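PDB 4YWO: mercuric reductase from Metallosphaera sedula, which catalyses the NADPH-dependent reduction of mercuric ion to elemental mercury, using bound FAD and a redox-active cysteine pair as electron carriers. Local coordinates for the interface of chains A and B. Residues are numbered along the deposited sequence; one frame, centred on the assembly and turned at random. Chains: chain A/B, Mercuric reductase.

Contact 1: the interface of chains A and B. Residues chain A 420, 425, 429, 432-433; chain B 419, 422-423.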
loop_
_atom_site.group_PDB
_atom_site.type_symbol
_atom_site.label_atom_id
_atom_site.label_comp_id
_atom_site.label_asym_id
_atom_site.label_seq_id
_atom_site.Cartn_x
_atom_site.Cartn_y
_atom_site.Cartn_z
ATOM N N ALA A 420 -0.882 13.388 2.732
ATOM C CA ALA A 420 -1.970 14.083 3.462
ATOM C C ALA A 420 -1.359 15.109 4.395
ATOM O O ALA A 420 -1.832 16.276 4.468
ATOM C CB ALA A 420 -2.794 13.089 4.230
ATOM N N ALA A 425 -4.095 18.105 5.016
ATOM C CA ALA A 425 -5.381 17.558 4.842
ATOM C C ALA A 425 -6.138 17.498 6.197
ATOM O O ALA A 425 -5.511 17.264 7.235
ATOM C CB ALA A 425 -5.396 16.158 4.260
ATOM N N ASP A 429 -11.249 15.875 4.437
ATOM C CA ASP A 429 -10.560 15.635 3.142
ATOM C C ASP A 429 -10.390 14.135 2.917
ATOM O O ASP A 429 -10.625 13.635 1.825
ATOM C CB ASP A 429 -9.176 16.276 3.024
ATOM C CG ASP A 429 -9.203 17.839 2.992
ATOM O OD1 ASP A 429 -10.173 18.348 2.358
ATOM O OD2 ASP A 429 -8.210 18.465 3.462
ATOM N N ASP A 432 -13.824 12.533 2.267
ATOM C CA ASP A 432 -14.298 12.852 0.911
ATOM C C ASP A 432 -13.584 12.109 -0.224
ATOM O O ASP A 432 -14.003 12.175 -1.380
ATOM C CB ASP A 432 -14.181 14.345 0.668
ATOM C CG ASP A 432 -15.235 15.150 1.397
ATOM O OD1 ASP A 432 -16.223 14.551 1.884
ATOM O OD2 ASP A 432 -15.044 16.421 1.438
ATOM N N THR A 433 -12.515 11.410 0.083
ATOM C CA THR A 433 -11.707 10.653 -0.902
ATOM C C THR A 433 -12.152 9.207 -0.870
ATOM O O THR A 433 -11.977 8.539 0.169
ATOM C CB THR A 433 -10.253 10.682 -0.535
ATOM O OG1 THR A 433 -9.821 12.064 -0.518
ATOM C CG2 THR A 433 -9.407 9.988 -1.605
ATOM N N LEU B 419 -5.809 10.571 -3.667
ATOM C CA LEU B 419 -5.715 11.769 -2.859
ATOM C C LEU B 419 -4.952 12.816 -3.625
ATOM O O LEU B 419 -5.349 14.022 -3.637
ATOM C CB LEU B 419 -5.045 11.416 -1.536
ATOM C CG LEU B 419 -5.041 12.495 -0.471
ATOM C CD1 LEU B 419 -6.443 12.773 0.007
ATOM C CD2 LEU B 419 -4.141 12.123 0.719
ATOM N N ARG B 422 -7.343 14.323 -6.121
ATOM C CA ARG B 422 -8.283 15.274 -5.447
ATOM C C ARG B 422 -7.630 16.582 -5.091
ATOM O O ARG B 422 -8.246 17.682 -5.182
ATOM C CB ARG B 422 -8.866 14.630 -4.200
ATOM C CG ARG B 422 -9.774 13.493 -4.619
ATOM C CD ARG B 422 -10.686 13.040 -3.496
ATOM N NE ARG B 422 -11.701 14.074 -3.260
ATOM C CZ ARG B 422 -11.808 14.895 -2.216
ATOM N NH1 ARG B 422 -10.944 14.966 -1.234
ATOM N NH2 ARG B 422 -12.808 15.769 -2.244
ATOM N N PHE B 423 -6.395 16.612 -4.686
ATOM C CA PHE B 423 -5.695 17.821 -4.295
ATOM C C PHE B 423 -5.144 18.587 -5.499
ATOM O O PHE B 423 -4.531 19.643 -5.309
ATOM C CB PHE B 423 -4.621 17.494 -3.270
ATOM C CG PHE B 423 -5.182 17.506 -1.801
ATOM C CD1 PHE B 423 -5.233 18.718 -1.100
ATOM C CD2 PHE B 423 -5.794 16.462 -1.257
ATOM C CE1 PHE B 423 -5.746 18.772 0.190
ATOM C CE2 PHE B 423 -6.248 16.489 0.068
ATOM C CZ PHE B 423 -6.276 17.658 0.749
#
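The dimerisation domain of this pyridine nucleotide-disulfide oxidoreductase sets helix 414-422 of chain B against helix 427-431 of chain A and the turn that follows it. B:Arg422, on the last turn of its helix, has the long chain needed to span the seam: CG lies anti to the carbonyl carbon (chi1 -68°), and a bend at chi3 (71°) brings the guanidinium obliquely across A:Thr433. The main-chain O of A:Asp432 sits 3.5 Å above the guanidinium plane of B:Arg422, offset toward the rim. NH1 of B:Arg422 gives a weak, bent hydrogen bond of 3.2 Å to the hydroxyl OG1 of A:Thr433, which itself donates to the backbone O of A:Asp429 at 2.9 Å, in the carbonyl plane; this second bond fixes the hydroxyl's rotation. The carboxylate OD2 of A:Asp432 stays 4.4 Å from NH2 of B:Arg422, too far for a salt bridge, though their opposite charges may still attract. B:Phe423 points its ring tip, CZ, at the carboxylate of A:Asp429, 3.4 Å from OD2, with the two planes 83° apart, and the same CZ lies 3.9 Å from CB of A:Ala425. Alanine's lone methyl leaves room for the larger side chains opposite, CD2 of B:Leu419 resting 3.9 Å from CB of A:Ala420.

Contact 2: the interface of chains A and B. Residues chain A 313, 315-316, 340-344, 414, 418; chain B 433-437.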
loop_
_atom_site.group_PDB
_atom_site.type_symbol
_atom_site.label_atom_id
_atom_site.label_comp_id
_atom_site.label_asym_id
_atom_site.label_seq_id
_atom_site.Cartn_x
_atom_site.Cartn_y
_atom_site.Cartn_z
ATOM N N LEU A 313 17.498 7.296 7.325
ATOM C CA LEU A 313 16.618 6.718 6.319
ATOM C C LEU A 313 17.188 6.985 4.949
ATOM O O LEU A 313 17.585 8.161 4.669
ATOM C CB LEU A 313 15.272 7.398 6.412
ATOM C CG LEU A 313 14.461 7.171 7.709
ATOM C CD1 LEU A 313 13.406 8.250 7.891
ATOM C CD2 LEU A 313 13.742 5.824 7.597
ATOM N N ALA A 315 15.555 7.421 1.992
ATOM C CA ALA A 315 14.891 8.394 1.194
ATOM C C ALA A 315 15.171 9.816 1.695
ATOM O O ALA A 315 15.226 10.779 0.910
ATOM C CB ALA A 315 13.332 8.104 1.230
ATOM N N LEU A 316 15.311 9.949 3.014
ATOM C CA LEU A 316 15.646 11.267 3.632
ATOM C C LEU A 316 17.126 11.640 3.280
ATOM O O LEU A 316 17.370 12.801 2.903
ATOM C CB LEU A 316 15.511 11.206 5.137
ATOM C CG LEU A 316 15.789 12.525 5.820
ATOM C CD1 LEU A 316 14.918 13.669 5.350
ATOM C CD2 LEU A 316 15.728 12.360 7.358
ATOM N N ALA A 340 7.124 15.284 7.934
ATOM C CA ALA A 340 6.350 14.543 6.936
ATOM C C ALA A 340 7.200 13.396 6.344
ATOM O O ALA A 340 6.896 12.913 5.258
ATOM C CB ALA A 340 5.855 15.432 5.823
ATOM N N VAL A 341 8.248 12.984 7.031
ATOM C CA VAL A 341 9.116 11.895 6.552
ATOM C C VAL A 341 8.704 10.570 7.233
ATOM O O VAL A 341 8.751 10.415 8.484
ATOM C CB VAL A 341 10.569 12.186 6.918
ATOM C CG1 VAL A 341 11.453 11.010 6.553
ATOM C CG2 VAL A 341 11.062 13.390 6.100
ATOM N N PRO A 342 8.316 9.560 6.434
ATOM C CA PRO A 342 7.937 8.253 7.054
ATOM C C PRO A 342 9.024 7.347 7.490
ATOM O O PRO A 342 10.148 7.445 6.960
ATOM C CB PRO A 342 7.095 7.567 5.964
ATOM C CG PRO A 342 7.718 8.110 4.716
ATOM C CD PRO A 342 8.222 9.469 4.987
ATOM N N GLN A 343 8.763 6.538 8.524
ATOM C CA GLN A 343 9.629 5.456 8.918
ATOM C C GLN A 343 8.843 4.158 9.075
ATOM O O GLN A 343 7.811 4.115 9.758
ATOM C CB GLN A 343 10.354 5.728 10.255
ATOM C CG GLN A 343 11.229 4.539 10.667
ATOM C CD GLN A 343 11.742 4.638 12.098
ATOM O OE1 GLN A 343 11.604 5.668 12.783
ATOM N NE2 GLN A 343 12.444 3.614 12.494
ATOM N N VAL A 344 9.442 3.069 8.626
ATOM C CA VAL A 344 8.799 1.771 8.636
ATOM C C VAL A 344 9.785 0.767 9.172
ATOM O O VAL A 344 11.027 0.790 8.902
ATOM C CB VAL A 344 8.359 1.285 7.194
ATOM C CG1 VAL A 344 7.857 -0.145 7.147
ATOM C CG2 VAL A 344 7.320 2.233 6.611
ATOM N N ILE A 414 1.659 4.318 4.003
ATOM C CA ILE A 414 2.203 5.411 4.813
ATOM C C ILE A 414 2.554 6.562 3.911
ATOM O O ILE A 414 2.539 7.716 4.356
ATOM C CB ILE A 414 3.358 4.952 5.717
ATOM C CG1 ILE A 414 3.487 5.838 6.984
ATOM C CG2 ILE A 414 4.688 4.846 4.963
ATOM C CD1 ILE A 414 2.338 5.733 7.919
ATOM N N ALA A 418 1.811 10.477 4.463
ATOM C CA ALA A 418 2.769 11.555 4.264
ATOM C C ALA A 418 2.272 12.666 3.361
ATOM O O ALA A 418 2.418 13.848 3.660
ATOM C CB ALA A 418 4.049 10.984 3.751
ATOM N N THR B 433 7.660 15.010 -1.689
ATOM C CA THR B 433 7.152 14.136 -0.605
ATOM C C THR B 433 8.081 12.948 -0.476
ATOM O O THR B 433 8.176 12.145 -1.426
ATOM C CB THR B 433 5.790 13.605 -0.941
ATOM O OG1 THR B 433 4.897 14.733 -1.111
ATOM C CG2 THR B 433 5.222 12.787 0.221
ATOM N N VAL B 434 8.800 12.916 0.657
ATOM C CA VAL B 434 9.704 11.795 0.956
ATOM C C VAL B 434 8.835 10.531 1.171
ATOM O O VAL B 434 7.916 10.525 2.005
ATOM C CB VAL B 434 10.596 12.114 2.157
ATOM C CG1 VAL B 434 11.544 10.973 2.477
ATOM C CG2 VAL B 434 11.392 13.437 1.855
ATOM N N HIS B 435 9.077 9.512 0.337
ATOM C CA HIS B 435 8.419 8.198 0.499
ATOM C C HIS B 435 9.283 7.290 1.403
ATOM O O HIS B 435 10.245 7.767 2.035
ATOM C CB HIS B 435 8.130 7.614 -0.893
ATOM C CG HIS B 435 6.935 8.245 -1.531
ATOM N ND1 HIS B 435 6.890 9.604 -1.801
ATOM C CD2 HIS B 435 5.718 7.745 -1.849
ATOM C CE1 HIS B 435 5.700 9.893 -2.301
ATOM N NE2 HIS B 435 4.977 8.782 -2.365
ATOM N N MET B 436 8.873 6.055 1.597
ATOM C CA MET B 436 9.661 5.084 2.339
ATOM C C MET B 436 10.368 4.181 1.358
ATOM O O MET B 436 9.735 3.605 0.428
ATOM C CB MET B 436 8.800 4.252 3.282
ATOM C CG MET B 436 9.603 3.317 4.087
ATOM S SD MET B 436 10.583 4.235 5.378
ATOM C CE MET B 436 11.765 3.138 5.774
ATOM N N PHE B 437 11.674 4.032 1.546
ATOM C CA PHE B 437 12.436 3.041 0.750
ATOM C C PHE B 437 12.650 1.780 1.551
ATOM O O PHE B 437 12.967 1.914 2.789
ATOM C CB PHE B 437 13.834 3.628 0.400
ATOM C CG PHE B 437 14.602 2.740 -0.515
ATOM C CD1 PHE B 437 14.393 2.735 -1.885
ATOM C CD2 PHE B 437 15.521 1.982 -0.003
ATOM C CE1 PHE B 437 15.155 1.884 -2.690
ATOM C CE2 PHE B 437 16.320 1.137 -0.788
ATOM C CZ PHE B 437 16.135 1.099 -2.131
HETATM O O HOH W 1 13.415 5.635 3.286
HETATM O O HOH W 2 11.706 7.576 4.488
HETATM O O HOH W 3 7.815 14.344 3.006
#
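In this pyridine nucleotide-disulfide oxidoreductase dimer the loop from B:Thr433 packs on chain A and leads to FAD-binding B:Phe437, which stands where relatives carry the catalytic histidine of their His-Pro motif. B:Met436 and B:Val434 carry the tight side. The unbranched thioether of B:Met436 has CG anti to the backbone N (chi1 -177°), and a bend at chi2 (72°) carries SD and CE along strand 343-345. CG of B:Met436 meets CG2 of A:Val344 at 3.6 Å, the two side chains crossing obliquely, and CE of B:Met436 touches CD2 of A:Leu313 at 3.8 Å, at about a right angle. B:Val434, with CG1 anti to its backbone N (chi1 -180°), turns that methyl onto CB of the small A:Ala315, 3.6 Å away. The rigid ring of A:Pro342 packs over the loop's carbonyls. On the looser side no direct polar bond crosses. Water 1 lies 2.9 Å from N of B:Phe437, also meets N of A:Ala315, and touches water 2, which links O of A:Pro342 to O of B:His435. Water 3 lies 2.8 Å from O of A:Ala340 and meets N of B:Val434. ND1 of B:His435 donates to O of B:Thr433 at 2.9 Å, the oxygen in the ring plane but ND1 well above the carbonyl plane, not on a lone pair, which would limit the ring's rotation.

Contact 3: the interface of chains A and B. Residues chain A 59, 62-63, 66, 95, 98-99; chain B 379, 382-383, 385, 387.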
loop_
_atom_site.group_PDB
_atom_site.type_symbol
_atom_site.label_atom_id
_atom_site.label_comp_id
_atom_site.label_asym_id
_atom_site.label_seq_id
_atom_site.Cartn_x
_atom_site.Cartn_y
_atom_site.Cartn_z
ATOM N N VAL A 59 18.594 -2.912 1.347
ATOM C CA VAL A 59 18.360 -3.903 0.280
ATOM C C VAL A 59 18.591 -5.364 0.733
ATOM O O VAL A 59 17.674 -6.203 0.640
ATOM C CB VAL A 59 19.161 -3.562 -0.980
ATOM C CG1 VAL A 59 19.128 -4.671 -1.952
ATOM C CG2 VAL A 59 18.613 -2.261 -1.530
ATOM N N LYS A 62 15.893 -6.308 3.629
ATOM C CA LYS A 62 14.498 -6.577 3.143
ATOM C C LYS A 62 14.484 -7.842 2.350
ATOM O O LYS A 62 13.466 -8.535 2.325
ATOM C CB LYS A 62 13.936 -5.324 2.439
ATOM C CG LYS A 62 13.251 -4.281 3.419
ATOM C CD LYS A 62 13.899 -4.037 4.835
ATOM C CE LYS A 62 14.649 -2.856 4.986
ATOM N NZ LYS A 62 15.174 -2.955 6.390
ATOM N N ARG A 63 15.533 -8.148 1.597
ATOM C CA ARG A 63 15.525 -9.407 0.883
ATOM C C ARG A 63 15.448 -10.568 1.840
ATOM O O ARG A 63 14.677 -11.525 1.625
ATOM C CB ARG A 63 16.743 -9.523 -0.039
ATOM C CG ARG A 63 16.897 -10.887 -0.706
ATOM C CD ARG A 63 15.732 -11.121 -1.706
ATOM N NE ARG A 63 16.066 -12.241 -2.532
ATOM C CZ ARG A 63 15.283 -12.681 -3.489
ATOM N NH1 ARG A 63 14.128 -12.096 -3.760
ATOM N NH2 ARG A 63 15.654 -13.796 -4.136
ATOM N N TYR A 66 12.020 -10.968 3.306
ATOM C CA TYR A 66 11.085 -11.511 2.270
ATOM C C TYR A 66 11.202 -13.037 2.235
ATOM O O TYR A 66 10.189 -13.766 2.315
ATOM C CB TYR A 66 11.323 -10.866 0.936
ATOM C CG TYR A 66 10.643 -11.611 -0.193
ATOM C CD1 TYR A 66 9.313 -11.495 -0.354
ATOM C CD2 TYR A 66 11.380 -12.417 -1.068
ATOM C CE1 TYR A 66 8.713 -12.193 -1.396
ATOM C CE2 TYR A 66 10.779 -13.106 -2.091
ATOM C CZ TYR A 66 9.455 -13.032 -2.183
ATOM O OH TYR A 66 8.900 -13.759 -3.273
ATOM N N LEU A 95 21.720 -10.222 -6.014
ATOM C CA LEU A 95 20.787 -9.106 -6.138
ATOM C C LEU A 95 21.500 -7.806 -5.729
ATOM O O LEU A 95 21.348 -6.792 -6.400
ATOM C CB LEU A 95 19.571 -9.385 -5.220
ATOM C CG LEU A 95 18.658 -8.196 -5.093
ATOM C CD1 LEU A 95 17.957 -7.857 -6.389
ATOM C CD2 LEU A 95 17.594 -8.532 -4.043
ATOM N N GLU A 98 23.831 -6.782 -8.615
ATOM C CA GLU A 98 23.055 -6.264 -9.684
ATOM C C GLU A 98 22.505 -4.880 -9.372
ATOM O O GLU A 98 22.581 -3.963 -10.198
ATOM C CB GLU A 98 21.851 -7.181 -10.009
ATOM C CG GLU A 98 20.918 -6.561 -11.054
ATOM C CD GLU A 98 19.410 -6.937 -10.952
ATOM O OE1 GLU A 98 18.670 -6.409 -11.799
ATOM O OE2 GLU A 98 18.927 -7.739 -10.100
ATOM N N MET A 99 21.966 -4.697 -8.177
ATOM C CA MET A 99 21.422 -3.388 -7.874
ATOM C C MET A 99 22.500 -2.301 -7.722
ATOM O O MET A 99 22.293 -1.158 -8.079
ATOM C CB MET A 99 20.530 -3.482 -6.645
ATOM C CG MET A 99 19.327 -4.361 -6.915
ATOM S SD MET A 99 18.073 -4.480 -5.551
ATOM C CE MET A 99 18.247 -2.717 -5.279
ATOM N N ALA B 379 12.991 -0.804 -6.731
ATOM C CA ALA B 379 13.793 -1.689 -5.919
ATOM C C ALA B 379 12.980 -2.722 -5.204
ATOM O O ALA B 379 13.341 -3.863 -5.192
ATOM C CB ALA B 379 14.575 -0.906 -4.848
ATOM N N GLU B 382 12.056 -5.724 -7.256
ATOM C CA GLU B 382 13.183 -6.626 -7.403
ATOM C C GLU B 382 13.421 -7.480 -6.164
ATOM O O GLU B 382 13.617 -8.734 -6.229
ATOM C CB GLU B 382 14.417 -5.765 -7.799
ATOM C CG GLU B 382 14.231 -4.909 -9.053
ATOM C CD GLU B 382 15.304 -3.818 -9.355
ATOM O OE1 GLU B 382 16.486 -4.172 -9.154
ATOM O OE2 GLU B 382 14.935 -2.633 -9.742
ATOM N N ILE B 383 13.327 -6.866 -5.001
ATOM C CA ILE B 383 13.562 -7.538 -3.722
ATOM C C ILE B 383 12.568 -8.679 -3.440
ATOM O O ILE B 383 12.947 -9.762 -2.985
ATOM C CB ILE B 383 13.564 -6.516 -2.552
ATOM C CG1 ILE B 383 14.781 -5.604 -2.639
ATOM C CG2 ILE B 383 13.485 -7.190 -1.150
ATOM C CD1 ILE B 383 14.688 -4.371 -1.762
ATOM N N ASN B 385 10.740 -10.275 -5.827
ATOM C CA ASN B 385 10.554 -11.121 -7.015
ATOM C C ASN B 385 9.213 -10.864 -7.701
ATOM O O ASN B 385 8.456 -11.807 -8.024
ATOM C CB ASN B 385 10.686 -12.616 -6.610
ATOM C CG ASN B 385 12.114 -13.013 -6.327
ATOM O OD1 ASN B 385 13.039 -12.246 -6.588
ATOM N ND2 ASN B 385 12.318 -14.232 -5.783
ATOM N N ARG B 387 8.604 -8.466 -10.530
ATOM C CA ARG B 387 9.050 -7.437 -11.449
ATOM C C ARG B 387 8.067 -7.156 -12.602
ATOM O O ARG B 387 8.240 -6.108 -13.231
ATOM C CB ARG B 387 10.409 -7.846 -12.094
ATOM C CG ARG B 387 11.527 -7.911 -11.060
ATOM C CD ARG B 387 12.752 -8.400 -11.789
ATOM N NE ARG B 387 13.982 -8.181 -11.105
ATOM C CZ ARG B 387 14.518 -8.900 -10.139
ATOM N NH1 ARG B 387 13.828 -9.903 -9.507
ATOM N NH2 ARG B 387 15.782 -8.539 -9.760
HETATM O O HOH W 4 10.163 -15.598 -4.694
#
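With CG anti to the backbone N (chi1 173°) and a bend at chi2 (67°), A:Arg63 leaves its helix and brings NH1 to the end of helix 379-383 of chain B. There NH1 of A:Arg63 donates to the main-chain O of B:Ile383 at 2.7 Å, lying in the guanidinium plane, and to the amide OD1 of B:Asn385 at 3.0 Å, tilted from it. In both bonds NH1 stands above the carbonyl plane of its acceptor. Arginine suits the carbonyl end of a helix, whose dipole may favour the charge. B:Asn385 has a left-handed backbone (phi 58°), which asparagine tolerates better than most residues; besides accepting through OD1, its ND2 holds water 4 at 2.8 Å, which also meets the phenol OH of A:Tyr66 at 2.6 Å. The branch CG2 of B:Ile383, anti to the backbone N, presses on CA of A:Arg63 at 3.6 Å. Further along, B:Arg387 meets the poorly ordered A:Glu98 tip to tip in a loose salt bridge, NH2 to OE2 3.3 Å. CG of A:Met99 lies against OE1 of B:Glu382 at 3.6 Å, the side chains tip to tip. Helices 58-78 and 87-110 of chain A thus receive helix 379-383 and the following loop of chain B; helix 58-78 starts at A:Cys58 of the redox disulfide and carries FAD-binding A:Lys62.

All three contacts belong to the interface of the homodimer, and its two-fold symmetry gives each a twin with the chains exchanged. The C-alpha centres of contacts 1 and 2 lie about 19 Å apart, as do those of contacts 2 and 3, while contacts 1 and 3 are about 32 Å apart. The same threonine serves contact 1 as A:Thr433 and contact 2 as B:Thr433, and helix 414-422 enters both, from both chains in contact 1 and from chain A in contact 2. Contact 2 carries B:Phe437 toward the partner's FAD, and contact 3 uses the helix of FAD-binding A:Lys62, so dimerisation is probably coupled to building the active site.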